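Local coordinates for sporulation inhibitor of replication protein SirA (Bacillus subtilis, PDB 4TPS), which inhibits the initiation of DNA replication during sporulation by binding domain I of DnaA in a 1:1 complex, so that the cell stays diploid, at residues 12-16 with 35-39; 31-36 with 133-137; 59-64 with 102-107; 67-71 with 99-103; 94-98 with 111-117. Residue numbers count along the deposited sequence, not the author numbering.

Contacts 1, 2 and 4 pack helices on one curled antiparallel sheet, contact 3 sets the 103-106 hairpin turn against 59-64, and contact 5 pairs two strands of the sheet. Contacts 1 and 2, with centres about 5 Å apart, share F35 and Q36 and set helix 28-39 on neighbouring strands 9-16 and 132-136. Contact 4, centred about 10 Å from contact 3 and sharing M102 and K103 with it, seats helix 64-75 on strand 96-103. Contact 5, centred about 23 Å from contact 3, lies at the far end of the same hairpin. Contact 1 closes before contacts 3, 4 and 5 open, all within the loop closed by contact 2. In contact 2, L34 packs on DnaA.

Contact 1 (12-16 with 35-39)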
# COMPACT_ATOMS: atom_id res chain seq x y z
N TYR A 12 -0.76 -12.51 -4.13
CA TYR A 12 -1.60 -11.32 -3.92
C TYR A 12 -0.94 -10.21 -4.73
O TYR A 12 0.27 -9.96 -4.59
CB TYR A 12 -1.65 -11.00 -2.44
CG TYR A 12 -2.38 -12.03 -1.64
CD1 TYR A 12 -1.75 -13.16 -1.23
CD2 TYR A 12 -3.68 -11.84 -1.27
CE1 TYR A 12 -2.41 -14.10 -0.44
CE2 TYR A 12 -4.34 -12.75 -0.52
CZ TYR A 12 -3.70 -13.90 -0.08
OH TYR A 12 -4.48 -14.82 0.67
N THR A 13 -1.73 -9.60 -5.62
CA THR A 13 -1.21 -8.64 -6.58
C THR A 13 -1.97 -7.34 -6.43
O THR A 13 -3.21 -7.33 -6.39
CB THR A 13 -1.28 -9.18 -7.99
OG1 THR A 13 -0.60 -10.44 -8.07
CG2 THR A 13 -0.63 -8.27 -8.99
N TYR A 14 -1.21 -6.26 -6.19
CA TYR A 14 -1.79 -4.91 -6.05
C TYR A 14 -1.23 -3.96 -7.10
O TYR A 14 -0.11 -4.13 -7.58
CB TYR A 14 -1.48 -4.34 -4.65
CG TYR A 14 -2.24 -4.99 -3.52
CD1 TYR A 14 -1.79 -6.18 -2.93
CD2 TYR A 14 -3.34 -4.37 -2.98
CE1 TYR A 14 -2.46 -6.73 -1.85
CE2 TYR A 14 -4.04 -4.92 -1.89
CZ TYR A 14 -3.60 -6.11 -1.35
OH TYR A 14 -4.25 -6.65 -0.30
N LEU A 15 -2.06 -2.98 -7.46
CA LEU A 15 -1.71 -1.92 -8.39
C LEU A 15 -1.21 -0.74 -7.55
O LEU A 15 -2.01 -0.07 -6.86
CB LEU A 15 -2.92 -1.54 -9.21
CG LEU A 15 -2.66 -0.57 -10.34
CD1 LEU A 15 -1.51 -1.01 -11.21
CD2 LEU A 15 -3.92 -0.32 -11.16
N ILE A 16 0.10 -0.55 -7.52
CA ILE A 16 0.74 0.43 -6.61
C ILE A 16 0.71 1.82 -7.29
O ILE A 16 0.94 1.96 -8.49
CB ILE A 16 2.20 0.05 -6.29
CG1 ILE A 16 2.33 -1.39 -5.79
CG2 ILE A 16 2.84 1.05 -5.30
CD1 ILE A 16 1.49 -1.70 -4.59
N PHE A 35 2.23 -5.41 3.21
CA PHE A 35 1.20 -6.34 2.70
C PHE A 35 1.10 -7.69 3.49
O PHE A 35 0.01 -8.16 3.80
CB PHE A 35 1.38 -6.58 1.23
CG PHE A 35 1.02 -5.37 0.37
CD1 PHE A 35 -0.27 -4.98 0.21
CD2 PHE A 35 1.99 -4.62 -0.26
CE1 PHE A 35 -0.61 -3.89 -0.59
CE2 PHE A 35 1.67 -3.51 -1.03
CZ PHE A 35 0.35 -3.15 -1.20
N GLN A 36 2.25 -8.20 3.87
CA GLN A 36 2.29 -9.44 4.64
C GLN A 36 1.67 -9.18 6.04
O GLN A 36 0.90 -10.02 6.54
CB GLN A 36 3.69 -9.97 4.73
CG GLN A 36 3.79 -11.28 5.54
CD GLN A 36 5.17 -11.83 5.54
OE1 GLN A 36 6.12 -11.27 6.14
NE2 GLN A 36 5.33 -12.95 4.86
N ASP A 37 1.94 -8.03 6.64
CA ASP A 37 1.31 -7.69 7.92
C ASP A 37 -0.20 -7.66 7.83
O ASP A 37 -0.89 -8.12 8.72
CB ASP A 37 1.79 -6.34 8.42
CG ASP A 37 3.16 -6.40 9.03
OD1 ASP A 37 3.69 -7.50 9.31
OD2 ASP A 37 3.70 -5.28 9.23
N TYR A 38 -0.72 -7.10 6.74
CA TYR A 38 -2.19 -7.09 6.55
C TYR A 38 -2.80 -8.47 6.34
O TYR A 38 -3.83 -8.80 6.92
CB TYR A 38 -2.48 -6.21 5.35
CG TYR A 38 -3.92 -6.04 5.01
CD1 TYR A 38 -4.78 -5.44 5.93
CD2 TYR A 38 -4.45 -6.47 3.79
CE1 TYR A 38 -6.11 -5.27 5.64
CE2 TYR A 38 -5.78 -6.29 3.50
CZ TYR A 38 -6.60 -5.68 4.44
OH TYR A 38 -7.93 -5.45 4.20
N HIS A 39 -2.16 -9.29 5.53
CA HIS A 39 -2.71 -10.57 5.17
C HIS A 39 -2.42 -11.65 6.21
O HIS A 39 -3.18 -12.62 6.28
CB HIS A 39 -2.21 -10.99 3.79
CG HIS A 39 -2.87 -10.23 2.68
ND1 HIS A 39 -4.17 -10.46 2.29
CD2 HIS A 39 -2.46 -9.18 1.96
CE1 HIS A 39 -4.51 -9.59 1.36
NE2 HIS A 39 -3.47 -8.85 1.11
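Strand 12-16 offers every second side chain to helix 35-39, whose axis lies 11.3 Å away and runs at 123° to the strand. Y12 comes first: its ring meets that of H39 obliquely, with centroids 4.3 Å apart, planes at 39° and Y12 CD2 3.6 Å from H39 CE1. Y14 does two jobs. Its ring lies against F35 with centroids 4.3 Å apart and planes at 32°, CD1 of Y14 reaching 3.5 Å from CE1 of F35, while its OH hydrogen-bonds H39 NE2 at 2.7 Å. Tyrosine suits this place because the flat ring fills the gap under the helix and the hydroxyl reaches the imidazole at its last turn. I16 points sideways, yet its end comes nearer, CD1 lying 3.9 Å from CZ of F35, an aliphatic finish to an otherwise aromatic row. I55 of helix 45-58 also packs on Y14 and F35, and strand 9-16 is flanked in the sheet by 106-113 and 132-136. Y12, Y14, F35 and H39 thus form an aromatic cluster between a helix and the face of the antiparallel sheet it packs on.

Contact 2 (31-36 with 133-137); sequences MFELFQ and LAMDF
Residues 31-36 are regular helix, with F35 N to M31 O at 3.0 Å and Q36 N to F32 O at 2.8 Å. L133 to M135 are extended strand, and by F137 (phi/psi -79/-10) the chain has turned toward the helix. The two axes come within 9.9 Å, crossing at -60°; F32 CA lies 7.0 Å from M135 CA and Q36 CA 6.5 Å from F137 CA. M135 is the central bump, entering between two rings of the helix: its m-t-m side chain puts CG 3.9 Å from F32 CD1, at that ring's edge, and SD 3.6 Å from F35 CD2, while CE sits over the F35 face 3.9 Å from the centroid, a CH-pi contact. The slim, unbranched methionine chain suits this cleft, and its sulfur makes Met-aromatic contacts with both rings. This is helix-on-sheet packing, with strand 132-136 lying between 9-16 and 141-144 beneath helix 28-39. L34, pointing sideways from this contact, packs on an aromatic side chain of the DnaA chain. L133 fills the hollow between M31 and F35, its CD2 4.1 Å from M31 CB and 4.3 Å from F35 CE2. F137 (chi1 m) is a broad plate: CD1 lies 3.5 Å from F32 CE1, CZ 3.8 Å from F35 CB, and CE1 3.5 Å from Q36 N. F32 (chi1 t) swings toward it, centroids 5.3 Å apart and planes at 46°.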
# COMPACT_ATOMS: atom_id res chain seq x y z
N MET A 31 7.50 -2.84 1.25
CA MET A 31 6.09 -2.94 0.81
C MET A 31 5.62 -4.37 1.00
O MET A 31 4.54 -4.58 1.51
CB MET A 31 5.88 -2.53 -0.67
CG MET A 31 5.84 -1.03 -0.85
SD MET A 31 5.28 -0.49 -2.45
CE MET A 31 6.68 -1.03 -3.40
N PHE A 32 6.46 -5.34 0.65
CA PHE A 32 6.12 -6.72 0.91
C PHE A 32 5.75 -6.93 2.39
O PHE A 32 4.74 -7.55 2.66
CB PHE A 32 7.29 -7.63 0.52
CG PHE A 32 7.07 -9.09 0.88
CD1 PHE A 32 6.39 -9.90 -0.00
CD2 PHE A 32 7.53 -9.65 2.06
CE1 PHE A 32 6.15 -11.22 0.28
CE2 PHE A 32 7.29 -10.98 2.35
CZ PHE A 32 6.65 -11.79 1.43
N GLU A 33 6.56 -6.36 3.31
CA GLU A 33 6.29 -6.54 4.73
C GLU A 33 4.97 -5.89 5.17
O GLU A 33 4.23 -6.42 5.99
CB GLU A 33 7.47 -6.03 5.57
CG GLU A 33 8.70 -6.93 5.38
CD GLU A 33 9.88 -6.56 6.27
OE1 GLU A 33 10.96 -6.28 5.71
OE2 GLU A 33 9.73 -6.57 7.51
N LEU A 34 4.64 -4.73 4.62
CA LEU A 34 3.36 -4.07 4.87
C LEU A 34 2.17 -4.94 4.43
O LEU A 34 1.24 -5.21 5.19
CB LEU A 34 3.29 -2.75 4.18
CG LEU A 34 2.00 -1.95 4.42
CD1 LEU A 34 1.99 -1.38 5.83
CD2 LEU A 34 1.85 -0.83 3.41
N PHE A 35 2.23 -5.41 3.21
CA PHE A 35 1.20 -6.34 2.70
C PHE A 35 1.10 -7.69 3.49
O PHE A 35 0.01 -8.16 3.80
CB PHE A 35 1.38 -6.58 1.23
CG PHE A 35 1.02 -5.37 0.37
CD1 PHE A 35 -0.27 -4.98 0.21
CD2 PHE A 35 1.99 -4.62 -0.26
CE1 PHE A 35 -0.61 -3.89 -0.59
CE2 PHE A 35 1.67 -3.51 -1.03
CZ PHE A 35 0.35 -3.15 -1.20
N GLN A 36 2.25 -8.20 3.87
CA GLN A 36 2.29 -9.44 4.64
C GLN A 36 1.67 -9.18 6.04
O GLN A 36 0.90 -10.02 6.54
CB GLN A 36 3.69 -9.97 4.73
CG GLN A 36 3.79 -11.28 5.54
CD GLN A 36 5.17 -11.83 5.54
OE1 GLN A 36 6.12 -11.27 6.14
NE2 GLN A 36 5.33 -12.95 4.86
N LEU A 133 2.47 -5.07 -8.41
CA LEU A 133 3.37 -5.79 -7.49
C LEU A 133 2.73 -7.10 -7.03
O LEU A 133 1.68 -7.11 -6.41
CB LEU A 133 3.62 -4.90 -6.29
CG LEU A 133 4.65 -5.39 -5.28
CD1 LEU A 133 6.08 -5.31 -5.90
CD2 LEU A 133 4.60 -4.51 -4.02
N ALA A 134 3.35 -8.22 -7.40
CA ALA A 134 2.80 -9.56 -7.12
C ALA A 134 3.63 -10.16 -5.98
O ALA A 134 4.86 -10.09 -6.00
CB ALA A 134 2.97 -10.44 -8.37
N MET A 135 2.97 -10.80 -5.01
CA MET A 135 3.65 -11.26 -3.84
C MET A 135 3.07 -12.60 -3.42
O MET A 135 1.84 -12.71 -3.24
CB MET A 135 3.36 -10.29 -2.71
CG MET A 135 3.94 -8.87 -2.89
SD MET A 135 3.19 -7.62 -1.81
CE MET A 135 1.68 -7.28 -2.66
N ASP A 136 3.97 -13.59 -3.23
CA ASP A 136 3.58 -14.90 -2.64
C ASP A 136 4.18 -14.94 -1.22
O ASP A 136 5.39 -15.00 -1.06
CB ASP A 136 4.08 -16.04 -3.52
CG ASP A 136 3.63 -17.42 -3.02
OD1 ASP A 136 3.47 -17.58 -1.82
OD2 ASP A 136 3.44 -18.38 -3.84
N PHE A 137 3.31 -14.86 -0.22
CA PHE A 137 3.70 -14.80 1.17
C PHE A 137 4.09 -16.19 1.72
O PHE A 137 4.61 -16.29 2.81
CB PHE A 137 2.53 -14.29 2.03
CG PHE A 137 2.05 -12.91 1.64
CD1 PHE A 137 2.94 -11.83 1.66
CD2 PHE A 137 0.79 -12.71 1.26
CE1 PHE A 137 2.53 -10.58 1.27
CE2 PHE A 137 0.38 -11.46 0.86
CZ PHE A 137 1.25 -10.40 0.85

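Contact 3 (59-64 with 102-107)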
# COMPACT_ATOMS: atom_id res chain seq x y z
N THR A 59 -2.38 2.21 -2.96
CA THR A 59 -2.78 1.38 -4.07
C THR A 59 -3.93 2.01 -4.84
O THR A 59 -4.67 2.89 -4.33
CB THR A 59 -3.16 -0.05 -3.60
OG1 THR A 59 -4.27 -0.03 -2.72
CG2 THR A 59 -2.00 -0.73 -2.91
N GLN A 60 -4.12 1.53 -6.08
CA GLN A 60 -5.20 1.99 -6.97
C GLN A 60 -6.26 0.91 -7.06
O GLN A 60 -5.93 -0.28 -6.99
CB GLN A 60 -4.66 2.24 -8.39
CG GLN A 60 -3.53 3.26 -8.39
CD GLN A 60 -3.22 3.82 -9.76
OE1 GLN A 60 -3.51 3.23 -10.75
NE2 GLN A 60 -2.64 5.01 -9.80
N PRO A 61 -7.50 1.31 -7.29
CA PRO A 61 -8.54 0.31 -7.58
C PRO A 61 -8.16 -0.48 -8.85
O PRO A 61 -7.62 0.09 -9.84
CB PRO A 61 -9.80 1.13 -7.80
CG PRO A 61 -9.49 2.51 -7.47
CD PRO A 61 -8.01 2.70 -7.33
N ILE A 62 -8.50 -1.76 -8.86
CA ILE A 62 -8.26 -2.55 -10.09
C ILE A 62 -9.27 -2.04 -11.17
O ILE A 62 -10.39 -1.82 -10.86
CB ILE A 62 -8.47 -4.05 -9.79
CG1 ILE A 62 -7.53 -4.56 -8.67
CG2 ILE A 62 -8.32 -4.87 -11.05
CD1 ILE A 62 -6.04 -4.29 -8.87
N PRO A 63 -8.83 -1.82 -12.43
CA PRO A 63 -9.79 -1.33 -13.47
C PRO A 63 -10.56 -2.50 -14.02
O PRO A 63 -10.12 -3.16 -14.95
CB PRO A 63 -8.86 -0.63 -14.51
CG PRO A 63 -7.56 -1.39 -14.34
CD PRO A 63 -7.44 -1.81 -12.91
N ILE A 64 -11.67 -2.81 -13.36
CA ILE A 64 -12.34 -4.12 -13.56
C ILE A 64 -12.78 -4.31 -15.02
O ILE A 64 -12.52 -5.37 -15.64
CB ILE A 64 -13.54 -4.29 -12.61
CG1 ILE A 64 -13.11 -4.22 -11.11
CG2 ILE A 64 -14.26 -5.61 -12.90
CD1 ILE A 64 -12.24 -5.35 -10.66
N MET A 102 -10.38 -10.94 -9.18
CA MET A 102 -10.19 -9.51 -9.01
C MET A 102 -11.29 -8.88 -8.19
O MET A 102 -12.47 -8.99 -8.50
CB MET A 102 -9.97 -8.83 -10.37
CG MET A 102 -11.08 -8.87 -11.32
SD MET A 102 -10.58 -8.01 -12.84
CE MET A 102 -11.86 -8.73 -13.89
N LYS A 103 -10.89 -8.12 -7.17
CA LYS A 103 -11.84 -7.46 -6.28
C LYS A 103 -11.31 -6.23 -5.66
O LYS A 103 -10.33 -6.31 -4.92
CB LYS A 103 -12.29 -8.41 -5.14
CG LYS A 103 -13.57 -7.99 -4.44
CD LYS A 103 -13.88 -9.03 -3.36
CE LYS A 103 -15.00 -8.57 -2.43
NZ LYS A 103 -16.34 -8.77 -3.03
N GLU A 104 -12.05 -5.11 -5.79
CA GLU A 104 -11.65 -3.86 -5.16
C GLU A 104 -10.21 -3.43 -5.53
O GLU A 104 -9.97 -2.94 -6.67
CB GLU A 104 -12.02 -3.87 -3.63
CG GLU A 104 -13.54 -3.66 -3.49
CD GLU A 104 -14.18 -4.20 -2.23
OE1 GLU A 104 -15.32 -4.70 -2.31
OE2 GLU A 104 -13.55 -4.08 -1.16
N HIS A 105 -9.26 -3.55 -4.59
CA HIS A 105 -7.90 -3.15 -4.84
C HIS A 105 -7.01 -4.33 -4.95
O HIS A 105 -5.84 -4.12 -5.10
CB HIS A 105 -7.25 -2.24 -3.74
CG HIS A 105 -7.73 -0.83 -3.72
ND1 HIS A 105 -6.86 0.23 -3.50
CD2 HIS A 105 -8.96 -0.28 -3.89
CE1 HIS A 105 -7.54 1.36 -3.49
NE2 HIS A 105 -8.81 1.08 -3.74
N MET A 106 -7.53 -5.55 -4.99
CA MET A 106 -6.62 -6.71 -4.90
C MET A 106 -6.94 -7.67 -6.05
O MET A 106 -8.12 -7.89 -6.36
CB MET A 106 -6.73 -7.43 -3.53
CG MET A 106 -6.13 -8.86 -3.38
SD MET A 106 -6.62 -9.46 -1.70
CE MET A 106 -8.24 -10.13 -2.08
N ILE A 107 -5.90 -8.26 -6.59
CA ILE A 107 -6.00 -9.49 -7.43
C ILE A 107 -5.36 -10.67 -6.70
O ILE A 107 -4.29 -10.55 -6.13
CB ILE A 107 -5.29 -9.25 -8.77
CG1 ILE A 107 -6.16 -8.32 -9.61
CG2 ILE A 107 -5.13 -10.56 -9.55
CD1 ILE A 107 -5.44 -7.74 -10.79
O HOH W 1 -4.38 -2.32 -6.00
O HOH W 2 -11.94 -2.04 -8.45
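Two hydrogen bonds fix the 59-64 connection to the turn at 103-106. H105 ND1 donates to T59 OG1 at 2.7 Å; the same hydroxyl is also bonded to I55 O in helix 45-58, so a small side chain that can both give and accept is well placed here. The I62 amide donates to E104 O at 2.9 Å and is nearly straight, at 169°. P61, having no amide hydrogen, leaves no donor unsatisfied just before it. Water 2 strengthens the junction, donating to I62 O (2.9 Å) and to E104 O (2.8 Å), and water 1 lies 2.7 Å from Q60 O and 2.5 Å from H105 O. Outside the polar centre, the H105 ring presents a face to P61, whose CA is 3.8 Å from H105 CD2. I62 turns inward: its CD1 meets I107 CD1 at 4.0 Å, and its CG2 is 4.3 Å from M102 SD. The branched aliphatic chains of I62 and I107 suit this buried side, where F132 and M67 complete the packing on I62. I64, in the first turn of helix 64-75, lies nearer the surface and adds CD1 at 3.8 Å from M102 CG. The turn is a type II' beta turn from K103 to M106, with E104 at positive phi; it closes the two-residue hairpin loop joining strands 96-103 and 106-113, here hydrogen-bonded to the segment that leads into helix 64-75.

Contact 4 (67-71 with 99-103)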
# COMPACT_ATOMS: atom_id res chain seq x y z
N MET A 67 -9.92 -4.84 -17.32
CA MET A 67 -9.36 -6.21 -17.12
C MET A 67 -10.22 -7.24 -17.82
O MET A 67 -9.69 -8.15 -18.45
CB MET A 67 -9.20 -6.52 -15.64
CG MET A 67 -8.03 -5.86 -14.98
SD MET A 67 -6.47 -6.15 -15.84
CE MET A 67 -6.47 -7.89 -15.85
N HIS A 68 -11.56 -7.15 -17.65
CA HIS A 68 -12.45 -8.12 -18.26
C HIS A 68 -12.20 -8.15 -19.78
O HIS A 68 -12.11 -9.23 -20.38
CB HIS A 68 -13.90 -7.78 -18.06
CG HIS A 68 -14.45 -8.17 -16.75
ND1 HIS A 68 -14.45 -9.47 -16.29
CD2 HIS A 68 -15.15 -7.46 -15.83
CE1 HIS A 68 -15.07 -9.54 -15.13
NE2 HIS A 68 -15.51 -8.34 -14.84
N GLN A 69 -12.13 -6.96 -20.40
CA GLN A 69 -11.93 -6.90 -21.83
C GLN A 69 -10.63 -7.54 -22.27
O GLN A 69 -10.59 -8.34 -23.22
CB GLN A 69 -12.05 -5.47 -22.28
CG GLN A 69 -13.46 -4.94 -22.01
CD GLN A 69 -13.63 -3.43 -22.19
OE1 GLN A 69 -12.72 -2.64 -21.94
NE2 GLN A 69 -14.85 -3.02 -22.60
N ARG A 70 -9.56 -7.17 -21.59
CA ARG A 70 -8.25 -7.71 -21.90
C ARG A 70 -8.12 -9.22 -21.68
O ARG A 70 -7.51 -9.95 -22.51
CB ARG A 70 -7.17 -6.95 -21.11
CG ARG A 70 -6.99 -5.50 -21.50
CD ARG A 70 -6.38 -5.40 -22.90
NE ARG A 70 -6.11 -4.02 -23.33
CZ ARG A 70 -4.96 -3.37 -23.18
NH1 ARG A 70 -3.90 -3.94 -22.62
NH2 ARG A 70 -4.85 -2.12 -23.64
N LEU A 71 -8.72 -9.68 -20.60
CA LEU A 71 -8.73 -11.13 -20.32
C LEU A 71 -9.49 -11.91 -21.38
O LEU A 71 -9.01 -12.94 -21.87
CB LEU A 71 -9.32 -11.39 -18.94
CG LEU A 71 -8.41 -10.99 -17.76
CD1 LEU A 71 -9.26 -10.87 -16.50
CD2 LEU A 71 -7.28 -11.98 -17.58
N THR A 99 -6.14 -19.86 -11.35
CA THR A 99 -7.30 -19.07 -10.97
C THR A 99 -6.91 -17.65 -10.76
O THR A 99 -5.93 -17.42 -10.06
CB THR A 99 -7.94 -19.65 -9.66
OG1 THR A 99 -8.14 -21.08 -9.79
CG2 THR A 99 -9.29 -18.96 -9.34
N PHE A 100 -7.72 -16.74 -11.30
CA PHE A 100 -7.53 -15.26 -11.20
C PHE A 100 -8.78 -14.69 -10.59
O PHE A 100 -9.90 -14.95 -11.09
CB PHE A 100 -7.29 -14.72 -12.61
CG PHE A 100 -7.18 -13.21 -12.71
CD1 PHE A 100 -8.33 -12.43 -12.80
CD2 PHE A 100 -5.94 -12.59 -12.77
CE1 PHE A 100 -8.23 -11.06 -12.94
CE2 PHE A 100 -5.88 -11.23 -12.91
CZ PHE A 100 -7.03 -10.47 -12.99
N MET A 101 -8.64 -13.95 -9.50
CA MET A 101 -9.78 -13.30 -8.85
C MET A 101 -9.48 -11.79 -8.71
O MET A 101 -8.46 -11.42 -8.17
CB MET A 101 -9.95 -13.89 -7.44
CG MET A 101 -10.04 -15.42 -7.45
SD MET A 101 -9.99 -16.35 -5.89
CE MET A 101 -11.77 -16.70 -5.78
N MET A 102 -10.38 -10.94 -9.18
CA MET A 102 -10.19 -9.51 -9.01
C MET A 102 -11.29 -8.88 -8.19
O MET A 102 -12.47 -8.99 -8.50
CB MET A 102 -9.97 -8.83 -10.37
CG MET A 102 -11.08 -8.87 -11.32
SD MET A 102 -10.58 -8.01 -12.84
CE MET A 102 -11.86 -8.73 -13.89
N LYS A 103 -10.89 -8.12 -7.17
CA LYS A 103 -11.84 -7.46 -6.28
C LYS A 103 -11.31 -6.23 -5.66
O LYS A 103 -10.33 -6.31 -4.92
CB LYS A 103 -12.29 -8.41 -5.14
CG LYS A 103 -13.57 -7.99 -4.44
CD LYS A 103 -13.88 -9.03 -3.36
CE LYS A 103 -15.00 -8.57 -2.43
NZ LYS A 103 -16.34 -8.77 -3.03
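The contact between helix 67-71 and strand 99-103 is nonpolar, and the two run nearly antiparallel (159°) with axes 11.7 Å apart. Aliphatic and thioether packing comes first. M67 CB lies 3.5 Å from M102 SD, and L71 CD1 is 4.3 Å from M102 CE, so M102 slots in beside two successive turns of the helix. Unbranched methionine reaches far enough from the strand to do this, with chi2 and chi3 both t holding it extended. Contacts with aromatic carbons form the second group: L71 CD1 is 3.7 Å from F100 CE1, and M67 CE is 3.9 Å from F100 CZ. The F100 ring projects from the strand to meet M67 and L71 and also meets F121 of helix 116-128. A third kind is CH-pi: M102 CE lies over the H68 ring, 3.6 Å from its centroid and 13° off the normal. H68 has its CA-to-CB bond pointing away, but its ring folds back over the methyl. With contacts confined to carbon and sulfur, the helix is held on the sheet by shape fit and burial of apolar surface, and the imidazole lends its face to the core while its ND1 is hydrogen-bonded to the Y87 hydroxyl.

Contact 5 (94-98 with 111-117); sequences AKGHA and ASGDYEA
K95, H97 and D114 lead this contact between residues 94-98 and 111-117. K95, just ahead of the strand (phi/psi -89/-11), accepts a hydrogen bond at its O from D114 N at 2.8 Å, almost straight at 178°. Its side chain (chi1 m) lies along D114, CD 3.4 Å from OD2, while NZ turns away to P92 O. H97 is extended (-150/146) and forms the hydrogen-bonded pair with S112: H97 N to S112 O is 3.0 Å and S112 N to H97 O 2.9 Å. Their side chains share the exposed face, CB to OG 3.7 Å, and H97 ND1 bonds R88. On either side of H97 come non-hydrogen-bonded pairs, G96 with G113 (CA-CA 4.0 Å) and A98 with A111 (4.2 Å). Both glycines are called for: their backbone angles (164/-174 and 81/-149) and close approach would make any CB clash. The alanines fit the buried face, A98 CB 3.9 Å from A111 CB and 4.0 Å from A117 CB. D114 (-60/145) then turns the chain, its O accepting from A117 N at 3.0 Å, into helix 116-128. Strand axes 4.6 Å apart at 178° are those of an antiparallel pair, the end of the 96-103/106-113 beta hairpin far from its turn.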
# COMPACT_ATOMS: atom_id res chain seq x y z
N ALA A 94 -2.42 -30.52 -20.84
CA ALA A 94 -2.48 -30.84 -19.40
C ALA A 94 -1.31 -30.28 -18.53
O ALA A 94 -0.90 -30.87 -17.58
CB ALA A 94 -2.60 -32.34 -19.17
N LYS A 95 -0.80 -29.12 -18.87
CA LYS A 95 0.45 -28.64 -18.26
C LYS A 95 0.25 -27.86 -16.98
O LYS A 95 1.23 -27.52 -16.29
CB LYS A 95 1.22 -27.81 -19.31
CG LYS A 95 1.81 -28.63 -20.48
CD LYS A 95 2.82 -27.81 -21.29
CE LYS A 95 2.35 -26.41 -21.71
NZ LYS A 95 1.09 -26.45 -22.54
N GLY A 96 -1.00 -27.51 -16.67
CA GLY A 96 -1.27 -26.74 -15.45
C GLY A 96 -2.62 -26.07 -15.36
O GLY A 96 -3.48 -26.21 -16.23
N HIS A 97 -2.78 -25.29 -14.29
CA HIS A 97 -4.06 -24.67 -13.94
C HIS A 97 -3.83 -23.36 -13.23
O HIS A 97 -2.90 -23.25 -12.47
CB HIS A 97 -4.89 -25.56 -12.97
CG HIS A 97 -5.20 -26.90 -13.51
ND1 HIS A 97 -6.33 -27.17 -14.24
CD2 HIS A 97 -4.50 -28.04 -13.43
CE1 HIS A 97 -6.30 -28.45 -14.62
NE2 HIS A 97 -5.20 -28.99 -14.12
N ALA A 98 -4.70 -22.39 -13.43
CA ALA A 98 -4.60 -21.13 -12.63
C ALA A 98 -5.95 -20.48 -12.50
O ALA A 98 -6.77 -20.54 -13.41
CB ALA A 98 -3.61 -20.15 -13.22
N ALA A 111 -1.98 -20.85 -8.75
CA ALA A 111 -1.51 -21.60 -9.88
C ALA A 111 -0.81 -22.90 -9.53
O ALA A 111 -0.13 -22.97 -8.54
CB ALA A 111 -0.60 -20.74 -10.75
N SER A 112 -0.92 -23.88 -10.42
CA SER A 112 -0.25 -25.19 -10.30
C SER A 112 0.26 -25.65 -11.65
O SER A 112 -0.26 -25.24 -12.65
CB SER A 112 -1.19 -26.23 -9.70
OG SER A 112 -2.23 -26.53 -10.56
N GLY A 113 1.23 -26.56 -11.64
CA GLY A 113 1.83 -27.00 -12.86
C GLY A 113 2.88 -26.04 -13.37
O GLY A 113 3.57 -25.42 -12.58
N ASP A 114 3.02 -25.98 -14.70
CA ASP A 114 4.03 -25.17 -15.35
C ASP A 114 3.82 -23.70 -14.98
O ASP A 114 2.65 -23.24 -14.80
CB ASP A 114 3.94 -25.35 -16.88
CG ASP A 114 4.58 -26.65 -17.37
OD1 ASP A 114 4.99 -27.49 -16.51
OD2 ASP A 114 4.71 -26.77 -18.62
N TYR A 115 4.92 -22.95 -14.85
CA TYR A 115 4.86 -21.51 -14.57
C TYR A 115 4.18 -20.71 -15.66
O TYR A 115 3.77 -19.53 -15.44
CB TYR A 115 6.30 -20.99 -14.32
CG TYR A 115 6.83 -21.30 -12.93
CD1 TYR A 115 6.23 -20.75 -11.80
CD2 TYR A 115 7.96 -22.11 -12.73
CE1 TYR A 115 6.73 -21.01 -10.53
CE2 TYR A 115 8.46 -22.37 -11.45
CZ TYR A 115 7.82 -21.82 -10.35
OH TYR A 115 8.28 -22.03 -9.08
N GLU A 116 4.00 -21.33 -16.82
CA GLU A 116 3.10 -20.75 -17.84
C GLU A 116 1.70 -20.37 -17.31
O GLU A 116 1.06 -19.45 -17.85
CB GLU A 116 2.95 -21.66 -19.07
CG GLU A 116 2.24 -20.97 -20.21
CD GLU A 116 2.91 -19.64 -20.67
OE1 GLU A 116 4.17 -19.58 -20.71
OE2 GLU A 116 2.19 -18.65 -21.00
N ALA A 117 1.22 -21.12 -16.32
CA ALA A 117 -0.14 -20.95 -15.82
C ALA A 117 -0.39 -19.51 -15.31
O ALA A 117 -1.28 -18.83 -15.79
CB ALA A 117 -0.47 -22.03 -14.75